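Putative N-acetylneuraminate lyase (PDB 6RB7) is of unconfirmed function but belongs to the dihydrodipicolinate synthetase family of (beta/alpha)8-barrel proteins and is found here as an assembly of four chains. Local coordinates at residues S81-Y86 / G304-P309; Q227-R232 / E265-Q270; K292-I297 / E319-A324. All coordinates share one frame; numbering follows the deposited sequence.

Interaction 1 (S81-Y86 / G304-P309); sequences SGECIY and GAVREP
Glu83 reaches across to the backbone of Arg307, while Arg307 sends its own chain back to the backbone of Tyr86. The Glu83 chain runs out extended from CG, and its OE1 accepts Arg307 N at 2.9 Å. The amide approaches from the syn side of the carboxylate, 28° out of its plane. OE1 is also bonded to Tyr49, and OE2 forms a salt bridge with Lys292, so both oxygens of this buried acid are used. Glu83 OE2 also lies 3.6 Å from Val306 CG1. The fold is a (beta/alpha)8 (TIM) barrel, and here the loop after its second strand, 74-77, meets the loop joining the C-terminal helices 287-299 and 317-335. A bend at chi3 (-75°) turns the guanidinium of Arg307 toward the 3-10 turn 84-86. NH1 of Arg307 donates to Tyr86 O at 2.9 Å, the oxygen lying at the guanidinium edge in its plane. Asp91 pairs with the same NH1. The apolar part of the arginine serves too: Arg307 CD packs 3.8 Å from Tyr86 CB. The tyrosine ring leans obliquely on the rigid, cis-linked Pro309, Tyr86 CE1 coming to 3.6 Å from Pro309 CD. Asn117 of the second subunit bonds to Tyr86 O.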
ATOM      1  N   SER A  81       0.956 -23.271   0.463  1.00 13.20           N
ATOM      2  CA  SER A  81       1.113 -23.950   1.775  1.00 12.10           C
ATOM      3  C   SER A  81       1.828 -25.280   1.575  1.00 13.73           C
ATOM      4  O   SER A  81       2.376 -25.792   2.542  1.00 16.33           O
ATOM      5  CB  SER A  81      -0.252 -24.121   2.456  1.00 14.51           C
ATOM      6  OG  SER A  81      -0.840 -22.867   2.742  1.00 16.66           O
ATOM      7  N   GLY A  82       1.754 -25.854   0.366  1.00 11.28           N
ATOM      8  CA  GLY A  82       2.530 -27.033  -0.038  1.00 13.24           C
ATOM      9  C   GLY A  82       3.871 -26.690  -0.645  1.00 12.17           C
ATOM     10  O   GLY A  82       4.490 -27.545  -1.295  1.00 13.82           O
ATOM     11  N   GLU A  83       4.329 -25.460  -0.483  1.00 12.08           N
ATOM     12  CA  GLU A  83       5.670 -25.002  -0.916  1.00 11.18           C
ATOM     13  C   GLU A  83       5.820 -25.049  -2.430  1.00 12.29           C
ATOM     14  O   GLU A  83       6.928 -25.210  -2.917  1.00 12.09           O
ATOM     15  CB  GLU A  83       6.761 -25.765  -0.170  1.00 12.45           C
ATOM     16  CG  GLU A  83       6.647 -25.577   1.328  1.00 15.06           C
ATOM     17  CD  GLU A  83       7.606 -26.408   2.176  1.00 16.30           C
ATOM     18  OE1 GLU A  83       8.772 -26.518   1.786  1.00 14.51           O
ATOM     19  OE2 GLU A  83       7.187 -26.868   3.258  1.00 14.17           O
ATOM     20  N   CYS A  84       4.740 -24.840  -3.174  1.00 12.59           N
ATOM     21  CA  CYS A  84       4.790 -25.007  -4.650  1.00 13.11           C
ATOM     22  C   CYS A  84       5.772 -24.019  -5.267  1.00 11.59           C
ATOM     23  O   CYS A  84       6.414 -24.377  -6.274  1.00 13.66           O
ATOM     24  CB  CYS A  84       3.439 -24.883  -5.327  1.00 13.97           C
ATOM     25  SG  CYS A  84       2.645 -23.268  -5.220  1.00 13.78           S
ATOM     26  N   ILE A  85       5.884 -22.821  -4.710  1.00 11.19           N
ATOM     27  CA  ILE A  85       6.808 -21.769  -5.209  1.00 14.29           C
ATOM     28  C   ILE A  85       8.210 -22.378  -5.311  1.00 12.84           C
ATOM     29  O   ILE A  85       8.980 -21.994  -6.156  1.00 12.89           O
ATOM     30  CB  ILE A  85       6.754 -20.565  -4.226  1.00 14.55           C
ATOM     31  CG1 ILE A  85       5.349 -19.958  -4.226  1.00 20.40           C
ATOM     32  CG2 ILE A  85       7.822 -19.508  -4.549  1.00 19.43           C
ATOM     33  CD1 ILE A  85       4.970 -19.366  -5.543  1.00 20.65           C
ATOM     34  N   TYR A  86       8.546 -23.295  -4.406  1.00 13.64           N
ATOM     35  CA  TYR A  86       9.905 -23.814  -4.196  1.00 11.61           C
ATOM     36  C   TYR A  86      10.118 -25.187  -4.849  1.00 11.77           C
ATOM     37  O   TYR A  86      11.189 -25.792  -4.650  1.00 13.25           O
ATOM     38  CB  TYR A  86      10.226 -23.866  -2.710  1.00 10.99           C
ATOM     39  CG  TYR A  86       9.943 -22.565  -2.006  1.00 11.40           C
ATOM     40  CD1 TYR A  86      10.569 -21.394  -2.417  1.00 13.33           C
ATOM     41  CD2 TYR A  86       8.974 -22.465  -1.031  1.00 13.13           C
ATOM     42  CE1 TYR A  86      10.282 -20.179  -1.842  1.00 14.35           C
ATOM     43  CE2 TYR A  86       8.720 -21.264  -0.407  1.00 15.07           C
ATOM     44  CZ  TYR A  86       9.350 -20.106  -0.821  1.00 15.95           C
ATOM     45  OH  TYR A  86       9.026 -18.899  -0.254  1.00 15.55           O
ATOM     46  N   GLY A 304       9.465 -34.109   7.144  1.00 15.87           N
ATOM     47  CA  GLY A 304      10.695 -33.395   6.774  1.00 17.50           C
ATOM     48  C   GLY A 304      10.635 -31.931   7.167  1.00 19.49           C
ATOM     49  O   GLY A 304       9.803 -31.522   7.975  1.00 19.91           O
ATOM     50  N   ALA A 305      11.587 -31.208   6.645  1.00 19.92           N
ATOM     51  CA  ALA A 305      11.845 -29.793   6.976  1.00 24.39           C
ATOM     52  C   ALA A 305      10.987 -28.941   6.039  1.00 20.25           C
ATOM     53  O   ALA A 305      10.107 -29.460   5.337  1.00 20.65           O
ATOM     54  CB  ALA A 305      13.308 -29.515   6.739  1.00 33.48           C
ATOM     55  N   VAL A 306      11.236 -27.652   6.036  1.00 15.38           N
ATOM     56  CA  VAL A 306      10.697 -26.769   4.984  1.00 12.53           C
ATOM     57  C   VAL A 306      11.833 -26.452   4.016  1.00 13.77           C
ATOM     58  O   VAL A 306      13.027 -26.478   4.397  1.00 14.96           O
ATOM     59  CB  VAL A 306      10.073 -25.470   5.538  1.00 13.18           C
ATOM     60  CG1 VAL A 306       8.765 -25.771   6.244  1.00 15.38           C
ATOM     61  CG2 VAL A 306      11.022 -24.678   6.399  1.00 13.87           C
ATOM     62  N   ARG A 307      11.470 -26.180   2.772  1.00 12.50           N
ATOM     63  CA  ARG A 307      12.501 -25.937   1.731  1.00 13.18           C
ATOM     64  C   ARG A 307      13.005 -24.501   1.810  1.00 11.95           C
ATOM     65  O   ARG A 307      12.205 -23.553   1.830  1.00 12.60           O
ATOM     66  CB  ARG A 307      11.954 -26.271   0.352  1.00 13.28           C
ATOM     67  CG  ARG A 307      12.995 -26.082  -0.745  1.00 13.92           C
ATOM     68  CD  ARG A 307      12.596 -26.754  -2.047  1.00 14.57           C
ATOM     69  NE  ARG A 307      12.767 -28.199  -1.918  1.00 16.07           N
ATOM     70  CZ  ARG A 307      12.498 -29.027  -2.922  1.00 14.32           C
ATOM     71  NH1 ARG A 307      11.988 -28.554  -4.042  1.00 15.62           N
ATOM     72  NH2 ARG A 307      12.686 -30.334  -2.777  1.00 17.12           N
ATOM     73  N   GLU A 308      14.330 -24.343   1.778  0.50 12.71           N
ATOM     74  CA  GLU A 308      14.960 -23.007   1.732  0.50 12.67           C
ATOM     75  C   GLU A 308      14.510 -22.311   0.463  0.50 13.45           C
ATOM     76  O   GLU A 308      14.520 -22.906  -0.613  0.50 11.82           O
ATOM     77  CB  GLU A 308      16.477 -23.141   1.819  0.50 14.65           C
ATOM     78  CG  GLU A 308      16.924 -23.555   3.213  0.50 17.67           C
ATOM     79  CD  GLU A 308      18.374 -23.304   3.591  0.50 19.12           C
ATOM     80  OE1 GLU A 308      18.943 -22.286   3.158  0.50 22.06           O
ATOM     81  OE2 GLU A 308      18.919 -24.126   4.355  0.50 16.92           O
ATOM     82  N   PRO A 309      14.161 -21.006   0.489  1.00 11.87           N
ATOM     83  CA  PRO A 309      14.473 -20.120   1.611  1.00 12.62           C
ATOM     84  C   PRO A 309      13.577 -20.035   2.845  1.00 12.90           C
ATOM     85  O   PRO A 309      13.864 -19.213   3.718  1.00 13.95           O
ATOM     86  CB  PRO A 309      14.499 -18.755   0.903  1.00 12.50           C
ATOM     87  CG  PRO A 309      13.439 -18.908  -0.192  1.00 14.12           C
ATOM     88  CD  PRO A 309      13.689 -20.307  -0.702  1.00 14.01           C
TER

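Interaction 2 (Q227-R232 / E265-Q270); sequences QFMSGR and EARKIQ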
ATOM      1  N   GLN A 227     -10.439 -16.255   9.797  1.00 10.16           N
ATOM      2  CA  GLN A 227     -11.782 -15.669   9.503  1.00 10.73           C
ATOM      3  C   GLN A 227     -12.775 -16.759   9.030  1.00 11.53           C
ATOM      4  O   GLN A 227     -13.836 -16.411   8.507  1.00 11.94           O
ATOM      5  CB  GLN A 227     -11.613 -14.578   8.450  1.00 10.44           C
ATOM      6  CG  GLN A 227     -10.664 -13.478   8.878  1.00  9.77           C
ATOM      7  CD  GLN A 227     -10.572 -12.294   7.924  1.00 10.88           C
ATOM      8  OE1 GLN A 227     -10.231 -11.202   8.391  1.00 10.71           O
ATOM      9  NE2 GLN A 227     -10.874 -12.469   6.613  1.00 10.55           N
ATOM     10  N   PHE A 228     -12.447 -18.035   9.219  1.00 11.23           N
ATOM     11  CA  PHE A 228     -13.240 -19.186   8.722  1.00 11.16           C
ATOM     12  C   PHE A 228     -14.744 -18.956   8.921  1.00 11.68           C
ATOM     13  O   PHE A 228     -15.504 -18.979   7.920  1.00 10.43           O
ATOM     14  CB  PHE A 228     -12.738 -20.456   9.404  1.00 10.91           C
ATOM     15  CG  PHE A 228     -13.339 -21.749   8.941  1.00 10.86           C
ATOM     16  CD1 PHE A 228     -14.638 -22.093   9.264  1.00 11.12           C
ATOM     17  CD2 PHE A 228     -12.589 -22.656   8.190  1.00 10.18           C
ATOM     18  CE1 PHE A 228     -15.172 -23.315   8.864  1.00 13.45           C
ATOM     19  CE2 PHE A 228     -13.109 -23.881   7.842  1.00 12.08           C
ATOM     20  CZ  PHE A 228     -14.410 -24.200   8.135  1.00 12.14           C
ATOM     21  N   MET A 229     -15.174 -18.694  10.152  1.00 12.37           N
ATOM     22  CA  MET A 229     -16.621 -18.660  10.427  1.00 10.91           C
ATOM     23  C   MET A 229     -17.269 -17.467   9.732  1.00 11.08           C
ATOM     24  O   MET A 229     -18.439 -17.581   9.279  1.00 12.75           O
ATOM     25  CB  MET A 229     -16.925 -18.657  11.920  1.00 13.00           C
ATOM     26  CG  MET A 229     -16.502 -17.446  12.637  1.00 11.91           C
ATOM     27  SD  MET A 229     -16.805 -17.658  14.438  1.00 15.60           S
ATOM     28  CE  MET A 229     -18.582 -17.730  14.509  1.00 16.96           C
ATOM     29  N   SER A 230     -16.544 -16.361   9.608  1.00 10.09           N
ATOM     30  CA  SER A 230     -17.049 -15.111   9.020  1.00 10.26           C
ATOM     31  C   SER A 230     -17.173 -15.272   7.509  1.00 10.79           C
ATOM     32  O   SER A 230     -18.155 -14.741   6.935  1.00 11.11           O
ATOM     33  CB  SER A 230     -16.132 -13.976   9.379  1.00 12.08           C
ATOM     34  OG  SER A 230     -16.231 -13.655  10.753  1.00 12.52           O
ATOM     35  N   GLY A 231     -16.191 -15.871   6.846  1.00 10.53           N
ATOM     36  CA  GLY A 231     -16.279 -16.097   5.392  1.00 10.32           C
ATOM     37  C   GLY A 231     -17.366 -17.096   5.073  1.00 10.90           C
ATOM     38  O   GLY A 231     -18.069 -16.911   4.062  1.00 11.38           O
ATOM     39  N   ARG A 232     -17.487 -18.140   5.871  1.00 11.61           N
ATOM     40  CA  ARG A 232     -18.549 -19.164   5.691  1.00 12.88           C
ATOM     41  C   ARG A 232     -19.934 -18.518   5.759  1.00 13.35           C
ATOM     42  O   ARG A 232     -20.712 -18.685   4.797  1.00 13.76           O
ATOM     43  CB  ARG A 232     -18.352 -20.265   6.720  1.00 12.72           C
ATOM     44  CG  ARG A 232     -17.204 -21.205   6.383  1.00 13.63           C
ATOM     45  CD  ARG A 232     -17.469 -22.222   5.251  1.00 15.79           C
ATOM     46  NE  ARG A 232     -18.408 -23.193   5.815  1.00 16.90           N
ATOM     47  CZ  ARG A 232     -19.706 -23.205   5.633  1.00 14.90           C
ATOM     48  NH1 ARG A 232     -20.327 -22.391   4.814  1.00 15.92           N
ATOM     49  NH2 ARG A 232     -20.433 -24.116   6.267  1.00 18.24           N
ATOM     50  N   GLU A 265     -20.886 -21.620  19.995  1.00 19.68           N
ATOM     51  CA  GLU A 265     -19.954 -22.760  19.992  1.00 18.05           C
ATOM     52  C   GLU A 265     -18.907 -22.557  18.880  1.00 15.20           C
ATOM     53  O   GLU A 265     -17.709 -22.834  19.107  1.00 15.97           O
ATOM     54  CB  GLU A 265     -20.749 -24.046  19.810  1.00 20.49           C
ATOM     55  CG  GLU A 265     -21.697 -24.311  20.982  1.00 34.96           C
ATOM     56  CD  GLU A 265     -23.128 -23.774  20.947  1.00 60.16           C
ATOM     57  OE1 GLU A 265     -23.429 -22.740  20.244  1.00 35.72           O
ATOM     58  OE2 GLU A 265     -23.989 -24.413  21.648  1.00 69.32           O
ATOM     59  N   ALA A 266     -19.352 -22.078  17.720  1.00 15.35           N
ATOM     60  CA  ALA A 266     -18.439 -21.790  16.592  1.00 14.47           C
ATOM     61  C   ALA A 266     -17.400 -20.772  17.038  1.00 14.93           C
ATOM     62  O   ALA A 266     -16.192 -20.966  16.780  1.00 14.29           O
ATOM     63  CB  ALA A 266     -19.210 -21.334  15.391  1.00 15.76           C
ATOM     64  N   ARG A 267     -17.821 -19.688  17.690  1.00 15.67           N
ATOM     65  CA  ARG A 267     -16.869 -18.637  18.131  1.00 15.16           C
ATOM     66  C   ARG A 267     -15.852 -19.227  19.102  1.00 15.76           C
ATOM     67  O   ARG A 267     -14.646 -18.931  18.969  1.00 14.61           O
ATOM     68  CB  ARG A 267     -17.555 -17.504  18.898  1.00 17.60           C
ATOM     69  CG  ARG A 267     -17.913 -16.305  18.076  1.00 22.92           C
ATOM     70  CD  ARG A 267     -18.445 -15.151  18.916  1.00 18.93           C
ATOM     71  NE  ARG A 267     -19.712 -15.440  19.592  1.00 24.07           N
ATOM     72  CZ  ARG A 267     -20.899 -15.483  19.012  1.00 27.52           C
ATOM     73  NH1 ARG A 267     -21.062 -15.316  17.696  1.00 21.54           N
ATOM     74  NH2 ARG A 267     -21.961 -15.737  19.757  1.00 30.78           N
ATOM     75  N   LYS A 268     -16.266 -20.097  20.029  1.00 14.62           N
ATOM     76  CA  LYS A 268     -15.286 -20.720  20.952  1.00 13.88           C
ATOM     77  C   LYS A 268     -14.196 -21.448  20.167  1.00 13.16           C
ATOM     78  O   LYS A 268     -12.985 -21.315  20.517  1.00 14.46           O
ATOM     79  CB  LYS A 268     -15.973 -21.638  21.960  1.00 18.07           C
ATOM     80  CG  LYS A 268     -16.805 -20.871  22.987  1.00 25.69           C
ATOM     81  CD  LYS A 268     -17.397 -21.771  24.046  1.00 36.78           C
ATOM     82  CE  LYS A 268     -18.001 -20.980  25.190  1.00 47.41           C
ATOM     83  NZ  LYS A 268     -19.289 -20.371  24.783  1.00 44.26           N
ATOM     84  N   ILE A 269     -14.604 -22.223  19.159  1.00 14.55           N
ATOM     85  CA  ILE A 269     -13.632 -23.015  18.384  1.00 13.63           C
ATOM     86  C   ILE A 269     -12.745 -22.077  17.557  1.00 11.37           C
ATOM     87  O   ILE A 269     -11.539 -22.254  17.516  1.00 12.83           O
ATOM     88  CB  ILE A 269     -14.334 -24.085  17.549  1.00 15.14           C
ATOM     89  CG1 ILE A 269     -15.090 -25.063  18.465  1.00 16.07           C
ATOM     90  CG2 ILE A 269     -13.292 -24.807  16.708  1.00 15.53           C
ATOM     91  CD1 ILE A 269     -16.027 -25.960  17.729  1.00 15.71           C
ATOM     92  N   GLN A 270     -13.372 -21.113  16.870  1.00 13.01           N
ATOM     93  CA  GLN A 270     -12.609 -20.140  16.053  1.00 10.91           C
ATOM     94  C   GLN A 270     -11.551 -19.458  16.925  1.00 10.48           C
ATOM     95  O   GLN A 270     -10.367 -19.292  16.480  1.00 12.04           O
ATOM     96  CB  GLN A 270     -13.539 -19.128  15.416  1.00 11.11           C
ATOM     97  CG  GLN A 270     -12.802 -18.123  14.524  1.00 10.59           C
ATOM     98  CD  GLN A 270     -12.491 -18.733  13.190  1.00 12.28           C
ATOM     99  OE1 GLN A 270     -13.421 -18.954  12.388  1.00 13.40           O
ATOM    100  NE2 GLN A 270     -11.197 -18.999  12.913  1.00 11.49           N
TER
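Met229 lays its thioether along the flank of helix 265-270, overlapping Gln270, Arg267 and Ala266 in turn. Its CG sits between backbone N and carbonyl carbon (chi1 67°), which sends the chain straight out toward the other helix, and a bend at chi3 then swings the methyl group along it. Met229 SD lies 3.7 Å from Gln270 CB, and its CE ends 3.8 Å from Ala266 CB and 3.9 Å from Arg267 CG. A long, unbranched, flexible side chain suits this place, since the axes of the two segments come no closer than 10.7 Å, with 134° between their directions; the small Ala266 accepts the methyl, and Arg267 contributes its aliphatic part while its NH1 bonds to Val233 O of the third subunit.

Gln270 comes back the other way. Bent at chi2, it brings OE1 to Met229 N at 2.9 Å, with the N-H pointing well at the oxygen (156°). Gln270 OE1 also touches Phe228 CB at 3.4 Å, whereas the phenyl ring leads away to pack on Leu254 of helix 248-259. Helix 228-234 belongs to the barrel, forming the crossover between parallel strands 219-222 and 238-241, and helix 263-281, the first of the helices added after the barrel, packs against it.

Met229 is the second residue after the N-cap Gln227, in the first turn, where amides lack the acceptor that a preceding turn would supply. The glutamine oxygen takes that role from a neighbouring helix. On the other arm of the amide, NE2 donates to Asp225 O and Asn274 OD1, so donor and acceptor ends are told apart and the amide's rotation is fixed. Gln270 thus satisfies a helix-start amide in a buried place, while Met229 bridges the two helices with apolar surface.

Interaction 3 (K292-I297 / E319-A324); sequences KAILKI and EIVKEA
Val321 has CG1 opposite its backbone N (chi1 168°), a torsion that holds this methyl out toward helix 292-297. There it fits between Ala293 and Ile297, which lie one turn apart: Val321 CG1 is 3.7 Å from Ala293 CB and 3.7 Å from Ile297 CD1. Ile294 has its chain stretched beyond CG1 (chi2 169°), so although its CB points along the interface rather than across it, CD1 arrives 3.7 Å from Ala324 CB. On the way Ile294 CG1 slides past Val321, passing 3.8 Å from its carbonyl O. The side chains meet through apolar groups alone, and no hydrogen bond joins the segments.

Each residue type suits its site. The alanines Ala293 and Ala324 keep the helices near each other: the axes of the two segments approach to 9.2 Å at a crossing angle of -58°. Beta-branched Val321 fills the centre with little torsional freedom, and the isoleucines reach across to it, Ile297 to its CG1 methyl and Ile294 past it to Ala324. Toward solvent, Ile297 CD1 also rests on the aliphatic stem of Lys322, at 4.1 Å from its CG, so the lysine covers an apolar edge while its amine lies beyond. On the inner side Met280 of helix 263-281 touches both Ile294 and Ala324. Three helices thus meet here, 263-281, 287-299 and 317-335, forming the C-terminal helical bundle that follows the (beta/alpha)8 barrel in this family.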
ATOM      1  N   LYS A 292       4.862 -29.010  10.778  1.00 12.22           N
ATOM      2  CA  LYS A 292       5.431 -30.359  10.551  1.00 12.70           C
ATOM      3  C   LYS A 292       5.964 -30.908  11.872  1.00 13.12           C
ATOM      4  O   LYS A 292       5.806 -32.102  12.109  1.00 13.26           O
ATOM      5  CB  LYS A 292       6.514 -30.263   9.485  1.00 14.70           C
ATOM      6  CG  LYS A 292       5.952 -29.930   8.115  1.00 16.13           C
ATOM      7  CD  LYS A 292       6.996 -29.834   7.013  1.00 15.36           C
ATOM      8  CE  LYS A 292       6.437 -29.141   5.777  1.00 15.00           C
ATOM      9  NZ  LYS A 292       7.391 -29.232   4.660  1.00 16.55           N
ATOM     10  N   ALA A 293       6.539 -30.066  12.722  1.00 13.40           N
ATOM     11  CA  ALA A 293       7.076 -30.530  14.024  1.00 15.01           C
ATOM     12  C   ALA A 293       5.912 -30.938  14.956  1.00 14.06           C
ATOM     13  O   ALA A 293       6.015 -31.931  15.705  1.00 14.49           O
ATOM     14  CB  ALA A 293       7.972 -29.501  14.635  1.00 13.44           C
ATOM     15  N   ILE A 294       4.813 -30.183  14.935  1.00 13.21           N
ATOM     16  CA  ILE A 294       3.596 -30.528  15.705  1.00 12.76           C
ATOM     17  C   ILE A 294       3.097 -31.897  15.245  1.00 13.34           C
ATOM     18  O   ILE A 294       2.679 -32.711  16.108  1.00 13.86           O
ATOM     19  CB  ILE A 294       2.502 -29.457  15.561  1.00 12.85           C
ATOM     20  CG1 ILE A 294       2.947 -28.205  16.313  1.00 14.44           C
ATOM     21  CG2 ILE A 294       1.173 -29.970  16.048  1.00 14.56           C
ATOM     22  CD1 ILE A 294       2.094 -26.981  16.039  1.00 14.21           C
ATOM     23  N   LEU A 295       3.027 -32.148  13.948  1.00 13.54           N
ATOM     24  CA  LEU A 295       2.476 -33.431  13.452  1.00 13.27           C
ATOM     25  C   LEU A 295       3.409 -34.586  13.837  1.00 14.21           C
ATOM     26  O   LEU A 295       2.903 -35.693  14.021  1.00 14.95           O
ATOM     27  CB  LEU A 295       2.236 -33.351  11.944  1.00 14.31           C
ATOM     28  CG  LEU A 295       1.064 -32.443  11.575  1.00 15.47           C
ATOM     29  CD1 LEU A 295       0.967 -32.326  10.078  1.00 16.46           C
ATOM     30  CD2 LEU A 295      -0.207 -32.952  12.210  1.00 16.45           C
ATOM     31  N   LYS A 296       4.698 -34.334  13.966  1.00 13.44           N
ATOM     32  CA  LYS A 296       5.593 -35.407  14.526  1.00 16.11           C
ATOM     33  C   LYS A 296       5.198 -35.695  15.969  1.00 15.50           C
ATOM     34  O   LYS A 296       5.049 -36.880  16.323  1.00 17.57           O
ATOM     35  CB  LYS A 296       7.059 -34.992  14.377  1.00 16.66           C
ATOM     36  CG  LYS A 296       8.045 -35.966  14.995  1.00 23.80           C
ATOM     37  CD  LYS A 296       9.483 -35.542  14.658  1.00 35.68           C
ATOM     38  CE  LYS A 296      10.522 -36.627  14.861  1.00 72.17           C
ATOM     39  NZ  LYS A 296      10.097 -37.869  14.183  1.00 77.15           N
ATOM     40  N   ILE A 297       5.002 -34.681  16.819  1.00 15.02           N
ATOM     41  CA  ILE A 297       4.620 -34.877  18.248  1.00 15.49           C
ATOM     42  C   ILE A 297       3.257 -35.524  18.362  1.00 17.77           C
ATOM     43  O   ILE A 297       3.107 -36.515  19.109  1.00 17.82           O
ATOM     44  CB  ILE A 297       4.658 -33.530  18.990  1.00 16.07           C
ATOM     45  CG1 ILE A 297       6.076 -32.998  18.988  1.00 18.25           C
ATOM     46  CG2 ILE A 297       4.039 -33.643  20.367  1.00 18.91           C
ATOM     47  CD1 ILE A 297       6.202 -31.612  19.535  1.00 20.11           C
ATOM     48  N   GLU A 319      10.100 -25.069  22.306  1.00 18.44           N
ATOM     49  CA  GLU A 319       9.142 -24.740  23.389  1.00 20.16           C
ATOM     50  C   GLU A 319       7.811 -24.278  22.787  1.00 17.17           C
ATOM     51  O   GLU A 319       6.727 -24.642  23.277  1.00 19.88           O
ATOM     52  CB  GLU A 319       9.697 -23.596  24.246  1.00 27.63           C
ATOM     53  CG  GLU A 319       8.950 -23.353  25.543  1.00 47.45           C
ATOM     54  CD  GLU A 319       9.807 -22.798  26.682  1.00 78.31           C
ATOM     55  OE1 GLU A 319      10.525 -21.776  26.481  1.00 62.29           O
ATOM     56  OE2 GLU A 319       9.765 -23.393  27.780  1.00 93.39           O
ATOM     57  N   ILE A 320       7.887 -23.480  21.720  1.00 16.73           N
ATOM     58  CA  ILE A 320       6.681 -22.966  21.025  1.00 17.22           C
ATOM     59  C   ILE A 320       5.959 -24.137  20.337  1.00 18.22           C
ATOM     60  O   ILE A 320       4.713 -24.230  20.419  1.00 15.84           O
ATOM     61  CB  ILE A 320       7.087 -21.858  20.039  1.00 18.85           C
ATOM     62  CG1 ILE A 320       7.596 -20.628  20.796  1.00 22.77           C
ATOM     63  CG2 ILE A 320       5.931 -21.502  19.111  1.00 17.63           C
ATOM     64  CD1 ILE A 320       8.293 -19.581  19.919  1.00 20.32           C
ATOM     65  N   VAL A 321       6.707 -24.999  19.656  1.00 15.34           N
ATOM     66  CA  VAL A 321       6.140 -26.193  18.981  1.00 15.63           C
ATOM     67  C   VAL A 321       5.393 -27.040  20.020  1.00 15.32           C
ATOM     68  O   VAL A 321       4.253 -27.431  19.815  1.00 15.72           O
ATOM     69  CB  VAL A 321       7.241 -27.016  18.295  1.00 14.80           C
ATOM     70  CG1 VAL A 321       6.702 -28.360  17.882  1.00 17.00           C
ATOM     71  CG2 VAL A 321       7.872 -26.260  17.134  1.00 17.48           C
ATOM     72  N   LYS A 322       6.026 -27.329  21.156  1.00 15.38           N
ATOM     73  CA  LYS A 322       5.383 -28.203  22.163  1.00 16.73           C
ATOM     74  C   LYS A 322       4.158 -27.531  22.759  1.00 15.24           C
ATOM     75  O   LYS A 322       3.154 -28.244  23.018  1.00 15.21           O
ATOM     76  CB  LYS A 322       6.404 -28.526  23.249  1.00 18.02           C
ATOM     77  CG  LYS A 322       7.469 -29.480  22.763  1.00 23.35           C
ATOM     78  CD  LYS A 322       8.523 -29.691  23.851  1.00 30.55           C
ATOM     79  CE  LYS A 322       7.958 -30.409  25.073  1.00 53.91           C
ATOM     80  NZ  LYS A 322       8.540 -29.945  26.363  1.00 60.11           N
ATOM     81  N   GLU A 323       4.222 -26.229  23.011  1.00 15.87           N
ATOM     82  CA  GLU A 323       3.062 -25.482  23.552  1.00 14.85           C
ATOM     83  C   GLU A 323       1.908 -25.534  22.549  1.00 14.61           C
ATOM     84  O   GLU A 323       0.763 -25.861  22.959  1.00 15.09           O
ATOM     85  CB  GLU A 323       3.455 -24.058  23.882  1.00 19.31           C
ATOM     86  CG  GLU A 323       2.352 -23.311  24.580  1.00 25.62           C
ATOM     87  CD  GLU A 323       2.762 -21.926  25.078  1.00 48.95           C
ATOM     88  OE1 GLU A 323       3.850 -21.425  24.644  1.00 45.81           O
ATOM     89  OE2 GLU A 323       1.969 -21.321  25.854  1.00 45.05           O
ATOM     90  N   ALA A 324       2.171 -25.255  21.284  1.00 15.15           N
ATOM     91  CA  ALA A 324       1.095 -25.270  20.261  1.00 15.55           C
ATOM     92  C   ALA A 324       0.523 -26.674  20.120  1.00 14.81           C
ATOM     93  O   ALA A 324      -0.707 -26.811  20.002  1.00 15.10           O
ATOM     94  CB  ALA A 324       1.601 -24.746  18.947  1.00 15.78           C
TER

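Along the chain interaction 1 spans most of the fold: residues 81-86 come first, both segments of interaction 2 follow, then 292-297, then 304-309 and last 319-324, so interactions 1 and 3 alternate. Interactions 1 and 2 lie on opposite sides of the chain's centre, their centres 28 Å apart, and the centre of interaction 3 is 18 Å from that of the first and 24 Å from that of the second. Lys292 on helix 287-299 joins interaction 1 to interaction 3, and its NZ probably also bonds Ala305 O. Interactions 2 and 3 do not touch, but use the successive helices 263-281 and 287-299. Together the three contacts tie the C-terminal helices and their connecting loop to the barrel and to one another.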